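PDB 4H0N: DNMT2 from Spodoptera frugiperda, which probably methylates a cytosine in the anticodon loop of tRNA(Asp), and cytosines in DNA, using S-adenosyl-L-methionine as methyl donor. Local coordinates for residues Asp34-Thr37 with Val38-Ser41; Asn40-Tyr43 with Lys44-Pro48; Ile222-Lys225 with Thr226-Arg229; Phe273-Leu276 with Phe277-Lys281; Met294-Pro297 with Lys298-Leu302. The protein carries 3 engineered substitutions. One frame throughout, in Å; residues are numbered along the deposited sequence.

Contact 1 (Asp34-Thr37 with Val38-Ser41); sequences DINT and VANS. With SAH (S-adenosyl-L-homocysteine), chain E.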
loop_
_atom_site.group_PDB
_atom_site.type_symbol
_atom_site.label_atom_id
_atom_site.label_comp_id
_atom_site.label_asym_id
_atom_site.label_seq_id
_atom_site.Cartn_x
_atom_site.Cartn_y
_atom_site.Cartn_z
ATOM N N ASP A 34 6.080 11.811 8.454
ATOM C CA ASP A 34 5.183 10.844 9.071
ATOM C C ASP A 34 5.264 10.993 10.586
ATOM O O ASP A 34 6.336 11.251 11.130
ATOM C CB ASP A 34 5.562 9.422 8.649
ATOM C CG ASP A 34 4.496 8.402 9.001
ATOM O OD1 ASP A 34 4.067 7.656 8.094
ATOM O OD2 ASP A 34 4.092 8.339 10.185
ATOM N N ILE A 35 4.131 10.825 11.262
ATOM C CA ILE A 35 4.076 10.997 12.713
ATOM C C ILE A 35 4.170 9.681 13.475
ATOM O O ILE A 35 4.069 9.673 14.700
ATOM C CB ILE A 35 2.773 11.693 13.158
ATOM C CG1 ILE A 35 1.558 10.854 12.753
ATOM C CG2 ILE A 35 2.695 13.106 12.591
ATOM C CD1 ILE A 35 0.241 11.436 13.185
ATOM N N ASN A 36 4.349 8.574 12.760
ATOM C CA ASN A 36 4.443 7.272 13.415
ATOM C C ASN A 36 5.877 6.843 13.708
ATOM O O ASN A 36 6.662 6.598 12.794
ATOM C CB ASN A 36 3.729 6.189 12.608
ATOM C CG ASN A 36 3.584 4.897 13.385
ATOM O OD1 ASN A 36 4.334 3.943 13.178
ATOM N ND2 ASN A 36 2.628 4.871 14.307
ATOM N N THR A 37 6.203 6.738 14.992
ATOM C CA THR A 37 7.568 6.455 15.429
ATOM C C THR A 37 8.096 5.095 14.995
ATOM O O THR A 37 9.282 4.950 14.711
ATOM C CB THR A 37 7.710 6.579 16.957
ATOM O OG1 THR A 37 6.459 6.257 17.581
ATOM C CG2 THR A 37 8.111 7.991 17.335
ATOM N N VAL A 38 7.228 4.092 14.957
ATOM C CA VAL A 38 7.662 2.768 14.539
ATOM C C VAL A 38 7.951 2.776 13.050
ATOM O O VAL A 38 9.007 2.321 12.612
ATOM C CB VAL A 38 6.617 1.689 14.851
ATOM C CG1 VAL A 38 7.022 0.377 14.221
ATOM C CG2 VAL A 38 6.445 1.537 16.363
ATOM N N ALA A 39 7.004 3.310 12.284
ATOM C CA ALA A 39 7.143 3.413 10.837
ATOM C C ALA A 39 8.390 4.212 10.463
ATOM O O ALA A 39 9.169 3.799 9.600
ATOM C CB ALA A 39 5.898 4.044 10.229
ATOM N N ASN A 40 8.572 5.352 11.123
ATOM C CA ASN A 40 9.756 6.180 10.923
ATOM C C ASN A 40 11.044 5.398 11.168
ATOM O O ASN A 40 12.025 5.563 10.438
ATOM C CB ASN A 40 9.724 7.415 11.832
ATOM C CG ASN A 40 8.631 8.401 11.455
ATOM O OD1 ASN A 40 8.113 8.379 10.340
ATOM N ND2 ASN A 40 8.278 9.277 12.390
ATOM N N SER A 41 11.035 4.542 12.188
ATOM C CA SER A 41 12.223 3.775 12.552
ATOM C C SER A 41 12.561 2.789 11.445
ATOM O O SER A 41 13.727 2.581 11.113
ATOM C CB SER A 41 12.004 3.026 13.864
ATOM O OG SER A 41 11.212 1.871 13.658
HETATM N N SAH E . 2.518 4.787 1.918
HETATM C CA SAH E . 3.162 4.628 3.217
HETATM C CB SAH E . 2.191 4.802 4.391
HETATM C CG SAH E . 0.720 5.074 4.083
HETATM S SD SAH E . -0.337 4.653 5.496
HETATM C C SAH E . 3.939 3.311 3.318
HETATM O O SAH E . 3.985 2.671 4.370
HETATM O OXT SAH E . 4.553 2.857 2.354
HETATM C "C5'" SAH E . -0.427 6.372 6.065
HETATM C "C4'" SAH E . 0.618 6.743 7.119
HETATM O "O4'" SAH E . 0.628 8.147 7.293
HETATM C "C3'" SAH E . 0.356 6.138 8.492
HETATM O "O3'" SAH E . 1.352 5.183 8.788
HETATM C "C2'" SAH E . 0.423 7.295 9.477
HETATM O "O2'" SAH E . 1.380 7.059 10.484
HETATM C "C1'" SAH E . 0.844 8.494 8.648
HETATM N N9 SAH E . 0.069 9.703 8.996
HETATM C C8 SAH E . -1.273 9.778 9.267
HETATM N N7 SAH E . -1.591 11.066 9.536
HETATM C C5 SAH E . -0.471 11.818 9.443
HETATM C C6 SAH E . -0.232 13.177 9.618
HETATM N N6 SAH E . -1.226 13.998 9.945
HETATM N N1 SAH E . 1.046 13.670 9.451
HETATM C C2 SAH E . 2.078 12.816 9.114
HETATM N N3 SAH E . 1.835 11.468 8.943
HETATM C C4 SAH E . 0.581 10.975 9.105
#
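Asn36 OD1 accepts Ala39 N at 2.9 Å, with a nearly straight N-H...O angle of 163°. That bond makes Asn36 the N-cap of the helix: its CG stands anti to the backbone N (chi1 -169°), which folds the amide back over the first turn. OD1 has a second, weak donor in Arg313 NH2. In the same turn Asn36 O takes Asn40 N at 2.8 Å. A side-chain bond runs the other way, from the helix to the loop: Asn40 ND2 reaches Asp34 O at 3.0 Å, the acceptor lying in the plane of the Asn40 amide while the nitrogen stands well above the carbonyl plane. Both carboxylate oxygens of buried Asp34 are satisfied. Asp34 OD1 takes Gly12 N; Asp34 OD2 takes Asn36 N at 2.6 Å, an Asx turn, and also O2' of S-adenosyl-L-homocysteine at 3.0 Å. An acidic residue just after the second strand that grips the ribose is characteristic of class I methyltransferases. Ile35 CG2 lies 3.5 Å from ligand C2 of the adenine. The segment leads from strand 27-33 into helix 37-46, whose Val38 and Ala39 pack on Leu314 of helix 308-316, while Asp34 bonds through its backbone to Leu53 of strand 52-53.

Contact 2 (Asn40-Tyr43 with Lys44-Pro48); sequences NSVY and KHNFP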
loop_
_atom_site.group_PDB
_atom_site.type_symbol
_atom_site.label_atom_id
_atom_site.label_comp_id
_atom_site.label_asym_id
_atom_site.label_seq_id
_atom_site.Cartn_x
_atom_site.Cartn_y
_atom_site.Cartn_z
ATOM N N ASN A 40 8.572 5.352 11.123
ATOM C CA ASN A 40 9.756 6.180 10.923
ATOM C C ASN A 40 11.044 5.398 11.168
ATOM O O ASN A 40 12.025 5.563 10.438
ATOM C CB ASN A 40 9.724 7.415 11.832
ATOM C CG ASN A 40 8.631 8.401 11.455
ATOM O OD1 ASN A 40 8.113 8.379 10.340
ATOM N ND2 ASN A 40 8.278 9.277 12.390
ATOM N N SER A 41 11.035 4.542 12.188
ATOM C CA SER A 41 12.223 3.775 12.552
ATOM C C SER A 41 12.561 2.789 11.445
ATOM O O SER A 41 13.727 2.581 11.113
ATOM C CB SER A 41 12.004 3.026 13.864
ATOM O OG SER A 41 11.212 1.871 13.658
ATOM N N VAL A 42 11.525 2.187 10.877
ATOM C CA VAL A 42 11.681 1.276 9.754
ATOM C C VAL A 42 12.188 2.043 8.543
ATOM O O VAL A 42 13.064 1.573 7.816
ATOM C CB VAL A 42 10.346 0.610 9.412
ATOM C CG1 VAL A 42 10.452 -0.177 8.115
ATOM C CG2 VAL A 42 9.902 -0.277 10.563
ATOM N N TYR A 43 11.637 3.234 8.337
ATOM C CA TYR A 43 12.048 4.080 7.223
ATOM C C TYR A 43 13.518 4.471 7.362
ATOM O O TYR A 43 14.266 4.440 6.386
ATOM C CB TYR A 43 11.165 5.335 7.129
ATOM C CG TYR A 43 11.405 6.175 5.887
ATOM C CD1 TYR A 43 10.505 6.159 4.830
ATOM C CD2 TYR A 43 12.531 6.983 5.772
ATOM C CE1 TYR A 43 10.721 6.919 3.689
ATOM C CE2 TYR A 43 12.759 7.738 4.638
ATOM C CZ TYR A 43 11.852 7.708 3.595
ATOM O OH TYR A 43 12.076 8.473 2.462
ATOM N N LYS A 44 13.924 4.839 8.574
ATOM C CA LYS A 44 15.297 5.276 8.817
ATOM C C LYS A 44 16.284 4.137 8.606
ATOM O O LYS A 44 17.440 4.350 8.241
ATOM C CB LYS A 44 15.444 5.838 10.231
ATOM C CG LYS A 44 15.793 7.318 10.265
ATOM C CD LYS A 44 16.213 7.789 11.657
ATOM C CE LYS A 44 17.534 7.170 12.097
ATOM N NZ LYS A 44 17.360 5.859 12.796
ATOM N N HIS A 45 15.811 2.920 8.838
ATOM C CA HIS A 45 16.649 1.747 8.723
ATOM C C HIS A 45 17.061 1.533 7.275
ATOM O O HIS A 45 18.201 1.169 6.989
ATOM C CB HIS A 45 15.909 0.520 9.252
ATOM C CG HIS A 45 16.673 -0.752 9.100
ATOM N ND1 HIS A 45 17.718 -1.100 9.934
ATOM C CD2 HIS A 45 16.561 -1.758 8.199
ATOM C CE1 HIS A 45 18.206 -2.267 9.554
ATOM N NE2 HIS A 45 17.527 -2.687 8.508
ATOM N N ASN A 46 16.130 1.770 6.359
ATOM C CA ASN A 46 16.390 1.530 4.947
ATOM C C ASN A 46 16.896 2.755 4.204
ATOM O O ASN A 46 17.512 2.637 3.143
ATOM C CB ASN A 46 15.147 0.972 4.264
ATOM C CG ASN A 46 14.854 -0.443 4.686
ATOM O OD1 ASN A 46 15.508 -1.382 4.231
ATOM N ND2 ASN A 46 13.876 -0.607 5.572
ATOM N N PHE A 47 16.634 3.929 4.767
ATOM C CA PHE A 47 17.107 5.176 4.176
ATOM C C PHE A 47 17.738 6.093 5.221
ATOM O O PHE A 47 17.188 7.149 5.524
ATOM C CB PHE A 47 15.955 5.911 3.487
ATOM C CG PHE A 47 15.068 5.016 2.661
ATOM C CD1 PHE A 47 15.510 4.509 1.446
ATOM C CD2 PHE A 47 13.791 4.692 3.095
ATOM C CE1 PHE A 47 14.698 3.689 0.684
ATOM C CE2 PHE A 47 12.973 3.874 2.335
ATOM C CZ PHE A 47 13.429 3.372 1.127
ATOM N N PRO A 48 18.903 5.700 5.763
ATOM C CA PRO A 48 19.609 6.500 6.772
ATOM C C PRO A 48 19.937 7.905 6.270
ATOM O O PRO A 48 20.116 8.821 7.069
ATOM C CB PRO A 48 20.917 5.730 6.977
ATOM C CG PRO A 48 20.637 4.356 6.517
ATOM C CD PRO A 48 19.658 4.488 5.401
#
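The Tyr43 ring carries Phe47 CD2 over the centre of one face, 3.5 Å above its plane, and has Lys44 N at its edge. Phe47 thus turns its edge to the phenol in an edge-to-face pair, with centroids 4.8 Å apart and planes inclined at 53°. One face of the Phe47 ring in turn is met by Asn46 CB, and the ring also stacks with His17. The four-residue spacing of the aromatic pair is that of one helical turn: a chi1 of -172° points the Tyr43 ring away from its own backbone nitrogen, to where Phe47, the first residue to leave helical geometry, can meet it. This is the C-terminal half of helix 37-46, the crossover helix of the beta-alpha-beta unit between strands 27-33 and 52-53, and Tyr43 packs on Ile29, Ala32 and Leu52 of those strands. Its OH is hydrogen-bonded to Glu8 OE2 and His17 ND1. Tyr43 O receives Phe47 N at 2.9 Å. Val42 O accepts a side-chain bond from Asn46 ND2 at 3.2 Å, tilted from the carbonyl plane, with weak additional bonds from His45 N and Asn46 N; the same Asn46 ND2 also donates to Asn301 O.

Contact 3 (Ile222-Lys225 with Thr226-Arg229); sequences ICYK and TSKR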
loop_
_atom_site.group_PDB
_atom_site.type_symbol
_atom_site.label_atom_id
_atom_site.label_comp_id
_atom_site.label_asym_id
_atom_site.label_seq_id
_atom_site.Cartn_x
_atom_site.Cartn_y
_atom_site.Cartn_z
ATOM N N ILE A 222 -6.872 -19.766 0.449
ATOM C CA ILE A 222 -5.599 -20.461 0.460
ATOM C C ILE A 222 -4.814 -20.256 -0.828
ATOM O O ILE A 222 -5.383 -20.218 -1.919
ATOM C CB ILE A 222 -5.789 -21.967 0.705
ATOM C CG1 ILE A 222 -6.927 -22.199 1.702
ATOM C CG2 ILE A 222 -4.477 -22.600 1.167
ATOM C CD1 ILE A 222 -6.508 -22.864 2.986
ATOM N N CYS A 223 -3.500 -20.118 -0.686
ATOM C CA CYS A 223 -2.603 -20.063 -1.832
ATOM C C CYS A 223 -1.584 -21.195 -1.835
ATOM O O CYS A 223 -1.229 -21.738 -0.786
ATOM C CB CYS A 223 -1.886 -18.721 -1.885
ATOM S SG CYS A 223 -2.981 -17.384 -2.330
ATOM N N TYR A 224 -1.121 -21.536 -3.031
ATOM C CA TYR A 224 -0.108 -22.564 -3.214
ATOM C C TYR A 224 0.986 -21.978 -4.099
ATOM O O TYR A 224 0.852 -20.857 -4.588
ATOM C CB TYR A 224 -0.733 -23.810 -3.839
ATOM C CG TYR A 224 -2.106 -24.106 -3.282
ATOM C CD1 TYR A 224 -2.274 -24.968 -2.206
ATOM C CD2 TYR A 224 -3.235 -23.499 -3.819
ATOM C CE1 TYR A 224 -3.528 -25.223 -1.688
ATOM C CE2 TYR A 224 -4.489 -23.744 -3.306
ATOM C CZ TYR A 224 -4.630 -24.606 -2.244
ATOM O OH TYR A 224 -5.890 -24.838 -1.749
ATOM N N LYS A 225 2.071 -22.719 -4.298
ATOM C CA LYS A 225 3.190 -22.219 -5.094
ATOM C C LYS A 225 2.807 -21.924 -6.548
ATOM O O LYS A 225 3.441 -21.094 -7.201
ATOM C CB LYS A 225 4.360 -23.198 -5.040
ATOM C CG LYS A 225 4.020 -24.578 -5.566
ATOM C CD LYS A 225 5.110 -25.576 -5.213
ATOM C CE LYS A 225 4.560 -26.995 -5.150
ATOM N NZ LYS A 225 5.640 -28.003 -4.958
ATOM N N THR A 226 1.766 -22.592 -7.041
ATOM C CA THR A 226 1.310 -22.410 -8.416
ATOM C C THR A 226 0.304 -21.265 -8.558
ATOM O O THR A 226 -0.062 -20.893 -9.672
ATOM C CB THR A 226 0.694 -23.711 -9.003
ATOM O OG1 THR A 226 -0.516 -24.036 -8.307
ATOM C CG2 THR A 226 1.674 -24.874 -8.892
ATOM N N SER A 227 -0.140 -20.712 -7.431
ATOM C CA SER A 227 -1.088 -19.591 -7.429
ATOM C C SER A 227 -0.567 -18.351 -8.157
ATOM O O SER A 227 0.571 -17.923 -7.958
ATOM C CB SER A 227 -1.465 -19.200 -5.995
ATOM O OG SER A 227 -2.598 -19.911 -5.533
ATOM N N LYS A 228 -1.418 -17.763 -8.986
ATOM C CA LYS A 228 -1.063 -16.537 -9.685
ATOM C C LYS A 228 -1.847 -15.353 -9.142
ATOM O O LYS A 228 -1.951 -14.311 -9.788
ATOM C CB LYS A 228 -1.290 -16.693 -11.186
ATOM C CG LYS A 228 -0.098 -17.288 -11.917
ATOM C CD LYS A 228 -0.480 -18.499 -12.736
ATOM C CE LYS A 228 0.721 -19.035 -13.512
ATOM N NZ LYS A 228 1.221 -18.053 -14.522
ATOM N N ARG A 229 -2.387 -15.519 -7.938
ATOM C CA ARG A 229 -3.190 -14.489 -7.296
ATOM C C ARG A 229 -3.120 -14.662 -5.791
ATOM O O ARG A 229 -2.765 -15.729 -5.296
ATOM C CB ARG A 229 -4.644 -14.615 -7.737
ATOM C CG ARG A 229 -5.202 -16.018 -7.558
ATOM C CD ARG A 229 -6.685 -16.011 -7.216
ATOM N NE ARG A 229 -6.980 -15.169 -6.059
ATOM C CZ ARG A 229 -6.720 -15.508 -4.800
ATOM N NH1 ARG A 229 -6.152 -16.675 -4.530
ATOM N NH2 ARG A 229 -7.023 -14.677 -3.814
#
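Tyr224 O accepts Ser227 N at 3.0 Å, the donor standing 62° out of the carbonyl plane. This bond closes a type I beta turn from Tyr224 to Ser227, with Lys225 and Thr226 at its corners. The serine side chain supplements it: Ser227 OG receives Tyr224 N at 3.3 Å, a bond that is straight, at 172°, but weak. The turn follows the short strand 222-223, which runs parallel to strand 247-248, and leads the chain away at the surface. Just before the turn, Cys223 faces the returning chain, its SG lying 3.4 Å from Arg229 O and 3.9 Å from Arg229 NH1. Arg229 CG sits between its own backbone N and carbonyl carbon (chi1 52°), and the bent chain carries the guanidinium back past Cys223, where NH2 forms a salt bridge with Asp221 OD1. The Tyr224 ring leads away from the turn and packs on Arg253 and Val256 of helix 253-262.

Contact 4 (Phe273-Leu276 with Phe277-Lys281); sequences FVEL and FKELK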
loop_
_atom_site.group_PDB
_atom_site.type_symbol
_atom_site.label_atom_id
_atom_site.label_comp_id
_atom_site.label_asym_id
_atom_site.label_seq_id
_atom_site.Cartn_x
_atom_site.Cartn_y
_atom_site.Cartn_z
ATOM N N PHE A 273 -12.680 -31.120 13.995
ATOM C CA PHE A 273 -12.595 -30.185 12.879
ATOM C C PHE A 273 -11.184 -29.600 12.784
ATOM O O PHE A 273 -10.618 -29.521 11.698
ATOM C CB PHE A 273 -13.645 -29.085 13.076
ATOM C CG PHE A 273 -13.604 -27.983 12.053
ATOM C CD1 PHE A 273 -14.425 -28.023 10.937
ATOM C CD2 PHE A 273 -12.785 -26.875 12.237
ATOM C CE1 PHE A 273 -14.406 -26.994 10.006
ATOM C CE2 PHE A 273 -12.759 -25.846 11.309
ATOM C CZ PHE A 273 -13.574 -25.904 10.196
ATOM N N VAL A 274 -10.616 -29.212 13.927
ATOM C CA VAL A 274 -9.298 -28.565 13.978
ATOM C C VAL A 274 -8.124 -29.515 13.700
ATOM O O VAL A 274 -7.162 -29.127 13.031
ATOM C CB VAL A 274 -9.077 -27.808 15.328
ATOM C CG1 VAL A 274 -7.610 -27.466 15.553
ATOM C CG2 VAL A 274 -9.937 -26.550 15.390
ATOM N N GLU A 275 -8.201 -30.749 14.200
ATOM C CA GLU A 275 -7.130 -31.722 13.980
ATOM C C GLU A 275 -6.885 -31.964 12.490
ATOM O O GLU A 275 -5.744 -32.159 12.065
ATOM C CB GLU A 275 -7.407 -33.050 14.698
ATOM C CG GLU A 275 -8.533 -33.886 14.094
ATOM C CD GLU A 275 -8.251 -35.379 14.149
ATOM O OE1 GLU A 275 -7.062 -35.759 14.137
ATOM O OE2 GLU A 275 -9.215 -36.172 14.199
ATOM N N LEU A 276 -7.954 -31.936 11.701
ATOM C CA LEU A 276 -7.829 -32.123 10.263
ATOM C C LEU A 276 -7.123 -30.934 9.611
ATOM O O LEU A 276 -6.312 -31.105 8.703
ATOM C CB LEU A 276 -9.202 -32.347 9.630
ATOM C CG LEU A 276 -9.973 -33.559 10.151
ATOM C CD1 LEU A 276 -11.248 -33.777 9.351
ATOM C CD2 LEU A 276 -9.094 -34.799 10.122
ATOM N N PHE A 277 -7.429 -29.731 10.082
ATOM C CA PHE A 277 -6.802 -28.526 9.553
ATOM C C PHE A 277 -5.405 -28.300 10.111
ATOM O O PHE A 277 -4.592 -27.618 9.491
ATOM C CB PHE A 277 -7.679 -27.303 9.816
ATOM C CG PHE A 277 -8.870 -27.225 8.920
ATOM C CD1 PHE A 277 -8.734 -26.815 7.606
ATOM C CD2 PHE A 277 -10.125 -27.576 9.381
ATOM C CE1 PHE A 277 -9.826 -26.750 6.768
ATOM C CE2 PHE A 277 -11.220 -27.514 8.550
ATOM C CZ PHE A 277 -11.071 -27.100 7.239
ATOM N N LYS A 278 -5.133 -28.864 11.284
ATOM C CA LYS A 278 -3.806 -28.780 11.880
ATOM C C LYS A 278 -2.771 -29.469 10.990
ATOM O O LYS A 278 -1.617 -29.038 10.923
ATOM C CB LYS A 278 -3.805 -29.408 13.275
ATOM C CG LYS A 278 -3.589 -28.429 14.421
ATOM C CD LYS A 278 -2.221 -28.622 15.061
ATOM C CE LYS A 278 -1.976 -30.091 15.379
ATOM N NZ LYS A 278 -0.733 -30.324 16.169
ATOM N N GLU A 279 -3.192 -30.523 10.294
ATOM C CA GLU A 279 -2.277 -31.330 9.489
ATOM C C GLU A 279 -2.184 -30.873 8.036
ATOM O O GLU A 279 -1.615 -31.572 7.192
ATOM C CB GLU A 279 -2.633 -32.822 9.578
ATOM C CG GLU A 279 -4.018 -33.197 9.061
ATOM C CD GLU A 279 -4.481 -34.562 9.557
ATOM O OE1 GLU A 279 -4.569 -34.750 10.791
ATOM O OE2 GLU A 279 -4.761 -35.448 8.720
ATOM N N LEU A 280 -2.737 -29.696 7.754
ATOM C CA LEU A 280 -2.577 -29.060 6.451
ATOM C C LEU A 280 -1.351 -28.147 6.419
ATOM O O LEU A 280 -0.978 -27.645 5.364
ATOM C CB LEU A 280 -3.835 -28.267 6.073
ATOM C CG LEU A 280 -4.924 -29.036 5.323
ATOM C CD1 LEU A 280 -6.026 -28.094 4.851
ATOM C CD2 LEU A 280 -4.313 -29.800 4.154
ATOM N N LYS A 281 -0.738 -27.943 7.582
ATOM C CA LYS A 281 0.382 -27.016 7.760
ATOM C C LYS A 281 0.162 -25.602 7.166
ATOM O O LYS A 281 1.104 -24.964 6.684
ATOM C CB LYS A 281 1.726 -27.647 7.328
ATOM C CG LYS A 281 2.038 -27.597 5.815
ATOM C CD LYS A 281 3.370 -28.280 5.472
ATOM C CE LYS A 281 3.214 -29.299 4.441
ATOM N NZ LYS A 281 4.383 -30.255 4.462
#
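Phe273 and Phe277, one helical turn apart, meet obliquely: their planes make 46° and their centroids are 4.7 Å apart, so the pair is neither a parallel stack nor a T. The touching atom is Phe277 CE2, which lies over one face of the Phe273 ring, displaced toward its rim, with Phe273 CZ nearest at 3.3 Å. Their first torsions differ. Phe273 extends its ring opposite the backbone N (chi1 175°), whereas Phe277 sets CG beside its N (chi1 -75°), and this brings the second ring back along the helix to the first. At the edge of the Phe277 ring, near its plane, comes the carbonyl oxygen Phe273 O. The pair belongs to helix 271-278, which packs against helix 253-262 far from the cofactor: Leu276 and Phe277 both touch Cys259, and Phe277 makes an edge-to-face pair with Tyr260. Val274 O accepts Lys278 N at 2.7 Å. On the exposed flank, Glu279 turns its extended chain back along the helix, so that OE1 stands 4.3 Å from Glu275 OE1, a like-charged approach that is probably mildly unfavourable. Lys278 bends at chi2 and chi3, and its side chain touches Glu211 and Leu214 of helix 211-214.

Contact 5 (Met294-Pro297 with Lys298-Leu302); sequences MCFP and KSYNL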
loop_
_atom_site.group_PDB
_atom_site.type_symbol
_atom_site.label_atom_id
_atom_site.label_comp_id
_atom_site.label_asym_id
_atom_site.label_seq_id
_atom_site.Cartn_x
_atom_site.Cartn_y
_atom_site.Cartn_z
ATOM N N MET A 294 4.667 -7.313 -2.446
ATOM C CA MET A 294 4.367 -5.902 -2.692
ATOM C C MET A 294 5.469 -5.220 -3.505
ATOM O O MET A 294 5.522 -3.993 -3.602
ATOM C CB MET A 294 4.106 -5.165 -1.384
ATOM C CG MET A 294 2.868 -5.657 -0.668
ATOM S SD MET A 294 2.575 -4.770 0.862
ATOM C CE MET A 294 1.982 -3.206 0.227
ATOM N N CYS A 295 6.342 -6.044 -4.077
ATOM C CA CYS A 295 7.362 -5.614 -5.027
ATOM C C CYS A 295 8.397 -4.664 -4.446
ATOM O O CYS A 295 8.929 -3.814 -5.155
ATOM C CB CYS A 295 6.718 -5.023 -6.281
ATOM S SG CYS A 295 5.647 -6.190 -7.147
ATOM N N PHE A 296 8.688 -4.807 -3.161
ATOM C CA PHE A 296 9.828 -4.108 -2.590
ATOM C C PHE A 296 11.101 -4.794 -3.078
ATOM O O PHE A 296 11.071 -5.971 -3.449
ATOM C CB PHE A 296 9.771 -4.122 -1.065
ATOM C CG PHE A 296 8.868 -3.074 -0.479
ATOM C CD1 PHE A 296 7.492 -3.161 -0.623
ATOM C CD2 PHE A 296 9.393 -2.012 0.244
ATOM C CE1 PHE A 296 6.657 -2.200 -0.067
ATOM C CE2 PHE A 296 8.562 -1.048 0.801
ATOM C CZ PHE A 296 7.194 -1.144 0.643
ATOM N N PRO A 297 12.222 -4.058 -3.103
ATOM C CA PRO A 297 13.489 -4.678 -3.506
ATOM C C PRO A 297 14.100 -5.519 -2.382
ATOM O O PRO A 297 13.744 -5.344 -1.219
ATOM C CB PRO A 297 14.381 -3.474 -3.834
ATOM C CG PRO A 297 13.828 -2.356 -3.020
ATOM C CD PRO A 297 12.343 -2.602 -2.911
ATOM N N LYS A 298 15.016 -6.414 -2.742
ATOM C CA LYS A 298 15.605 -7.369 -1.809
ATOM C C LYS A 298 16.554 -6.700 -0.816
ATOM O O LYS A 298 16.777 -7.210 0.284
ATOM C CB LYS A 298 16.320 -8.492 -2.574
ATOM C CG LYS A 298 15.457 -9.190 -3.633
ATOM C CD LYS A 298 15.504 -8.474 -4.991
ATOM C CE LYS A 298 14.114 -8.361 -5.618
ATOM N NZ LYS A 298 14.090 -7.461 -6.812
ATOM N N SER A 299 17.107 -5.556 -1.206
ATOM C CA SER A 299 17.934 -4.756 -0.310
ATOM C C SER A 299 17.095 -4.191 0.833
ATOM O O SER A 299 17.619 -3.865 1.900
ATOM C CB SER A 299 18.637 -3.626 -1.075
ATOM O OG SER A 299 17.770 -3.004 -2.015
ATOM N N TYR A 300 15.790 -4.085 0.603
ATOM C CA TYR A 300 14.876 -3.582 1.618
ATOM C C TYR A 300 14.607 -4.658 2.655
ATOM O O TYR A 300 14.090 -5.729 2.334
ATOM C CB TYR A 300 13.558 -3.127 0.991
ATOM C CG TYR A 300 12.694 -2.312 1.920
ATOM C CD1 TYR A 300 12.674 -0.927 1.837
ATOM C CD2 TYR A 300 11.905 -2.923 2.890
ATOM C CE1 TYR A 300 11.890 -0.169 2.684
ATOM C CE2 TYR A 300 11.113 -2.170 3.746
ATOM C CZ TYR A 300 11.112 -0.792 3.636
ATOM O OH TYR A 300 10.336 -0.029 4.476
ATOM N N ASN A 301 14.957 -4.361 3.901
ATOM C CA ASN A 301 14.761 -5.299 4.992
ATOM C C ASN A 301 14.153 -4.617 6.203
ATOM O O ASN A 301 14.280 -3.405 6.368
ATOM C CB ASN A 301 16.086 -5.963 5.370
ATOM C CG ASN A 301 16.586 -6.917 4.296
ATOM O OD1 ASN A 301 15.796 -7.545 3.583
ATOM N ND2 ASN A 301 17.906 -7.033 4.179
ATOM N N LEU A 302 13.485 -5.400 7.046
ATOM C CA LEU A 302 12.874 -4.866 8.255
ATOM C C LEU A 302 13.783 -5.063 9.461
ATOM O O LEU A 302 14.483 -6.071 9.563
ATOM C CB LEU A 302 11.513 -5.522 8.513
ATOM C CG LEU A 302 10.418 -5.360 7.456
ATOM C CD1 LEU A 302 9.123 -5.994 7.944
ATOM C CD2 LEU A 302 10.198 -3.896 7.102
#
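The turn from Pro297 to Tyr300 is a type I beta turn, closed by Tyr300 N on Pro297 O at 3.0 Å with the donor 58° out of the carbonyl plane. It follows directly on the Schellman motif that ends helix 287-293, in which Cys295, at positive phi, is the C-prime residue. Phe296 and Tyr300 run alongside each other in the same direction and form an edge-to-face pair: centroids lie 4.8 Å apart and the planes make 62°. Tyr300, its ring swung toward Phe296 by a chi1 of -167°, offers the face, and Phe296 CD2 sits over its centre. The turn itself leaves Tyr300 CB 4.1 Å from Pro297 CG. Both aromatic residues touch Leu291 of the preceding helix and Cys18 of helix 15-23. The site borders the cofactor pocket: Phe296 packs on Ser318, and Tyr300 OH hydrogen-bonds to Ile13 O, whose residue binds the cofactor through its amide. Farther along the ring edge, Phe296 CE2 comes to 3.8 Å from Tyr300 CZ.

In the fold
Contacts 1, 2, 4 and 5 are all partly buried, whereas contact 3 is a surface turn held mainly by backbone and serine bonds. Contacts 1 and 2 overlap on helix 37-46, sharing Asn40 and Ser41: polar bonds dominate its capped start beside the cofactor, an aromatic pair its far end. Contact 5 comes from much later in the chain yet touches contact 2, where Val42 CG1 lies 3.6 Å from Tyr300 OH, so these three cluster around the cofactor-binding part of the fold. Contacts 3 and 4 lie apart, with centres about 33 Å and 38 Å from that of contact 1. Contacts 2, 4 and 5 each pair aromatic rings four residues apart, contacts 2 and 5 edge-to-face, contact 4 obliquely.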